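Local coordinates for protein hemolysin (Xylella fastidiosa, PDB 2OAI) that is of uncertain function but belongs to a membrane protein with CBS domains, binds calcium in the crystal through this transporter-associated domain and may bind FAD, at residues H48-A51 with G52-S56; L26-E29 with E30-V34. All coordinates share one frame; numbering follows the deposited sequence.

Interaction 1: residues H48-A51 with G52-S56; sequences HTLA and GMCIS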
loop_
_atom_site.group_PDB
_atom_site.type_symbol
_atom_site.label_atom_id
_atom_site.label_comp_id
_atom_site.label_asym_id
_atom_site.label_seq_id
_atom_site.Cartn_x
_atom_site.Cartn_y
_atom_site.Cartn_z
ATOM N N HIS A 48 -16.813 -12.130 -4.692
ATOM C CA HIS A 48 -17.389 -11.039 -5.454
ATOM C C HIS A 48 -16.596 -9.749 -5.283
ATOM O O HIS A 48 -16.960 -8.730 -5.861
ATOM C CB HIS A 48 -18.870 -10.829 -5.118
ATOM C CG HIS A 48 -19.100 -10.302 -3.737
ATOM N ND1 HIS A 48 -19.021 -11.100 -2.612
ATOM C CD2 HIS A 48 -19.381 -9.052 -3.294
ATOM C CE1 HIS A 48 -19.237 -10.363 -1.534
ATOM N NE2 HIS A 48 -19.456 -9.117 -1.921
ATOM N N THR A 49 -15.533 -9.794 -4.486
ATOM C CA THR A 49 -14.686 -8.626 -4.277
ATOM C C THR A 49 -13.216 -8.974 -4.537
ATOM O O THR A 49 -12.821 -10.157 -4.552
ATOM C CB THR A 49 -14.758 -8.059 -2.825
ATOM O OG1 THR A 49 -14.114 -8.972 -1.919
ATOM C CG2 THR A 49 -16.187 -7.781 -2.381
ATOM N N LEU A 50 -12.414 -7.931 -4.716
ATOM C CA LEU A 50 -10.963 -8.092 -4.863
ATOM C C LEU A 50 -10.304 -8.848 -3.699
ATOM O O LEU A 50 -9.506 -9.775 -3.940
ATOM C CB LEU A 50 -10.312 -6.718 -5.102
ATOM C CG LEU A 50 -8.782 -6.633 -5.269
ATOM C CD1 LEU A 50 -8.267 -7.627 -6.333
ATOM C CD2 LEU A 50 -8.412 -5.198 -5.637
ATOM N N ALA A 51 -10.627 -8.503 -2.443
ATOM C CA ALA A 51 -10.036 -9.240 -1.316
ATOM C C ALA A 51 -10.448 -10.717 -1.384
ATOM O O ALA A 51 -9.637 -11.617 -1.144
ATOM C CB ALA A 51 -10.471 -8.627 0.026
ATOM N N GLY A 52 -11.727 -10.953 -1.689
ATOM C CA GLY A 52 -12.271 -12.312 -1.813
ATOM C C GLY A 52 -11.506 -13.118 -2.856
ATOM O O GLY A 52 -11.197 -14.298 -2.628
HETATM N N MSE A 53 -11.176 -12.470 -3.974
HETATM C CA MSE A 53 -10.445 -13.130 -5.027
HETATM C C MSE A 53 -9.043 -13.510 -4.555
HETATM O O MSE A 53 -8.550 -14.597 -4.879
HETATM C CB MSE A 53 -10.348 -12.255 -6.266
HETATM C CG MSE A 53 -9.539 -12.936 -7.318
HETATM SE SE MSE A 53 -9.711 -12.140 -9.078
HETATM C CE MSE A 53 -8.756 -10.642 -8.831
ATOM N N CYS A 54 -8.411 -12.613 -3.797
ATOM C CA CYS A 54 -7.116 -12.924 -3.201
ATOM C C CYS A 54 -7.159 -14.145 -2.284
ATOM O O CYS A 54 -6.296 -15.018 -2.384
ATOM C CB CYS A 54 -6.568 -11.731 -2.434
ATOM S SG CYS A 54 -6.181 -10.345 -3.524
ATOM N N ILE A 55 -8.143 -14.196 -1.384
ATOM C CA ILE A 55 -8.222 -15.299 -0.411
ATOM C C ILE A 55 -8.444 -16.605 -1.181
ATOM O O ILE A 55 -7.854 -17.644 -0.858
ATOM C CB ILE A 55 -9.361 -15.059 0.653
ATOM C CG1 ILE A 55 -9.035 -13.843 1.541
ATOM C CG2 ILE A 55 -9.654 -16.347 1.458
ATOM C CD1 ILE A 55 -7.850 -14.009 2.519
ATOM N N SER A 56 -9.276 -16.537 -2.216
ATOM C CA SER A 56 -9.571 -17.685 -3.047
ATOM C C SER A 56 -8.289 -18.206 -3.716
ATOM O O SER A 56 -8.035 -19.409 -3.720
ATOM C CB SER A 56 -10.629 -17.308 -4.086
ATOM O OG SER A 56 -10.976 -18.413 -4.882
#
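Thr49 caps the start of helix 50-58. As N-cap residue it takes the N-H of Gly52, three positions on, with its side-chain hydroxyl. Thr49 OG1 lies 3.1 Å from Gly52 N, and the bond is fairly straight (161°). The torsion explains the reach. With chi1 at 70°, OG1 sits between the backbone N and the carbonyl carbon, which turns it in to the Gly52 N-H, while CG2 lies above one face of the His48 ring, toward its rim.

The backbone bonds of the helix begin at the same residue. Thr49 O receives Met53 N at 2.9 Å, so Thr49 grips the first turn with both its hydroxyl and its carbonyl. Leu50 O then accepts from Cys54 N, and Ala51 O from Ile55 N.

Apolar contacts run along one side of the helix. Met53 is a selenomethionine whose chain is extended as far as SE, then bent at chi3 (73°). That bend brings its terminal CE to Leu50 CD1 at 3.9 Å. The two side chains meet at an oblique angle, methyl against methyl. Cys54 SG comes within 4.4 Å of the same Leu50 CD1, a looser contact. Leu50, Met53 and Cys54 are all buried. Leu50 and Met53 touch Leu31 of helix 28-35, while Met53 and Cys54 reach Phe68 of strand 67-70.

Beside these residues, Ala51 and Ile55 touch Ile85 of strand 84-85. Within the helix, Ile55 CG1 rests 3.5 Å from Ala51 O, the oxygen that also accepts the Ile55 N-H.

Interaction 2: residues L26-E29 with E30-V34; sequences LPIE and ELREV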
loop_
_atom_site.group_PDB
_atom_site.type_symbol
_atom_site.label_atom_id
_atom_site.label_comp_id
_atom_site.label_asym_id
_atom_site.label_seq_id
_atom_site.Cartn_x
_atom_site.Cartn_y
_atom_site.Cartn_z
ATOM N N LEU A 26 -13.452 -3.636 -3.321
ATOM C CA LEU A 26 -13.959 -3.263 -4.649
ATOM C C LEU A 26 -14.633 -4.499 -5.284
ATOM O O LEU A 26 -14.005 -5.557 -5.340
ATOM C CB LEU A 26 -12.828 -2.743 -5.555
ATOM C CG LEU A 26 -13.328 -2.188 -6.906
ATOM C CD1 LEU A 26 -14.059 -0.864 -6.689
ATOM C CD2 LEU A 26 -12.198 -2.054 -7.897
ATOM N N PRO A 27 -15.891 -4.381 -5.743
ATOM C CA PRO A 27 -16.493 -5.588 -6.340
ATOM C C PRO A 27 -15.747 -6.002 -7.618
ATOM O O PRO A 27 -15.253 -5.135 -8.337
ATOM C CB PRO A 27 -17.930 -5.162 -6.684
ATOM C CG PRO A 27 -18.167 -3.883 -5.915
ATOM C CD PRO A 27 -16.807 -3.230 -5.756
ATOM N N ILE A 28 -15.677 -7.310 -7.893
ATOM C CA ILE A 28 -14.976 -7.833 -9.085
ATOM C C ILE A 28 -15.582 -7.286 -10.391
ATOM O O ILE A 28 -14.864 -7.038 -11.359
ATOM C CB ILE A 28 -14.962 -9.397 -9.095
ATOM C CG1 ILE A 28 -14.067 -9.940 -7.978
ATOM C CG2 ILE A 28 -14.558 -9.980 -10.486
ATOM C CD1 ILE A 28 -12.575 -9.596 -8.062
ATOM N N GLU A 29 -16.893 -7.072 -10.411
ATOM C CA GLU A 29 -17.549 -6.525 -11.600
ATOM C C GLU A 29 -16.967 -5.170 -11.928
ATOM O O GLU A 29 -16.686 -4.860 -13.090
ATOM C CB GLU A 29 -19.037 -6.334 -11.372
ATOM C CG GLU A 29 -19.813 -7.586 -11.194
ATOM C CD GLU A 29 -21.295 -7.329 -11.372
ATOM O OE1 GLU A 29 -21.928 -6.820 -10.415
ATOM O OE2 GLU A 29 -21.820 -7.620 -12.474
ATOM N N GLU A 30 -16.803 -4.361 -10.887
ATOM C CA GLU A 30 -16.289 -3.017 -11.047
ATOM C C GLU A 30 -14.803 -3.057 -11.381
ATOM O O GLU A 30 -14.322 -2.263 -12.175
ATOM C CB GLU A 30 -16.540 -2.192 -9.777
ATOM C CG GLU A 30 -17.633 -1.132 -9.919
ATOM C CD GLU A 30 -17.189 0.049 -10.795
ATOM O OE1 GLU A 30 -15.971 0.194 -11.053
ATOM O OE2 GLU A 30 -18.058 0.836 -11.224
ATOM N N LEU A 31 -14.080 -3.989 -10.773
ATOM C CA LEU A 31 -12.671 -4.190 -11.089
ATOM C C LEU A 31 -12.498 -4.540 -12.581
ATOM O O LEU A 31 -11.617 -3.989 -13.256
ATOM C CB LEU A 31 -12.078 -5.285 -10.199
ATOM C CG LEU A 31 -10.577 -5.566 -10.363
ATOM C CD1 LEU A 31 -9.688 -4.364 -10.003
ATOM C CD2 LEU A 31 -10.157 -6.815 -9.560
ATOM N N ARG A 32 -13.356 -5.419 -13.105
ATOM C CA ARG A 32 -13.253 -5.817 -14.500
ATOM C C ARG A 32 -13.385 -4.600 -15.391
ATOM O O ARG A 32 -12.689 -4.495 -16.403
ATOM C CB ARG A 32 -14.338 -6.828 -14.899
ATOM C CG ARG A 32 -14.077 -8.206 -14.341
ATOM C CD ARG A 32 -14.957 -9.307 -15.019
ATOM N NE ARG A 32 -14.891 -10.534 -14.217
ATOM C CZ ARG A 32 -13.892 -11.425 -14.254
ATOM N NH1 ARG A 32 -13.932 -12.488 -13.454
ATOM N NH2 ARG A 32 -12.861 -11.270 -15.091
ATOM N N GLU A 33 -14.306 -3.716 -15.028
ATOM C CA GLU A 33 -14.585 -2.536 -15.851
ATOM C C GLU A 33 -13.383 -1.603 -15.846
ATOM O O GLU A 33 -12.958 -1.138 -16.904
ATOM C CB GLU A 33 -15.824 -1.779 -15.368
ATOM C CG GLU A 33 -17.110 -2.574 -15.410
ATOM C CD GLU A 33 -18.343 -1.748 -14.980
ATOM O OE1 GLU A 33 -18.488 -1.429 -13.761
ATOM O OE2 GLU A 33 -19.168 -1.444 -15.868
ATOM N N VAL A 34 -12.802 -1.357 -14.673
ATOM C CA VAL A 34 -11.699 -0.384 -14.544
ATOM C C VAL A 34 -10.335 -0.866 -15.061
ATOM O O VAL A 34 -9.439 -0.059 -15.331
ATOM C CB VAL A 34 -11.553 0.153 -13.099
ATOM C CG1 VAL A 34 -12.913 0.592 -12.565
ATOM C CG2 VAL A 34 -10.903 -0.892 -12.193
#
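Ile28 meets Leu31 and Arg32 one turn further along, in the amphipathic first turn of helix 28-35. Its two branches divide the work. CD1 touches Leu31 CD2 at 4.0 Å, on the buried side. CG2 lies against the exposed Arg32, 3.8 Å from NE, and approaches the guanidinium obliquely. Ile28 chi1 of -69° puts CG1 beside the backbone N and CG2 anti to it, which turns CG2 to the Arg32 side. The Arg32 chain runs extended from CG to NE, past that methyl group.

Leu26, just ahead of the helix, turns its side chain toward the first turn. Its CD2 packs 3.9 Å from Leu31 CA and 4.0 Å from Leu31 CB.

The backbone bonds of the first turn accompany these contacts. Pro27 is the N-cap residue, and its carbonyl O receives Leu31 N at 2.9 Å, with the donor in the carbonyl plane. Ile28 O accepts from Arg32 N at 2.8 Å. The next bond, Glu33 N to Glu29 O, is longer at 3.3 Å and more bent.

The turn has an inner and an outer side. Glu29, Arg32 and Glu33 are exposed, whereas Leu26, Ile28 and Leu31 are buried. Ile28 and Leu31 pack on Met53 of helix 50-58, and Leu31 also meets Leu50 there. Trp70 of strand 67-70 receives both Leu31 and Arg32.

Interactions 1 and 2 are the starts of two successive helices, and their centres lie 11 Å apart. The first residue of each helix gives its N-H to a residue just ahead of the other helix. Leu50 N is 2.9 Å from Leu26 O, and Ile28 N is 2.8 Å from His48 O; both are probable hydrogen bonds. Packing joins the same ends, with Ile28 CD1 3.6 Å from Thr49 O. Beyond these ends the helices pack through apolar side chains. Neither contact supplies a calcium ligand. Nearest ions lie about 11 Å from the Ala51 side chain and about 12 Å from that of Leu26, while the Ile55 side chain is about 7 Å from that of Leu80, a calcium-site residue.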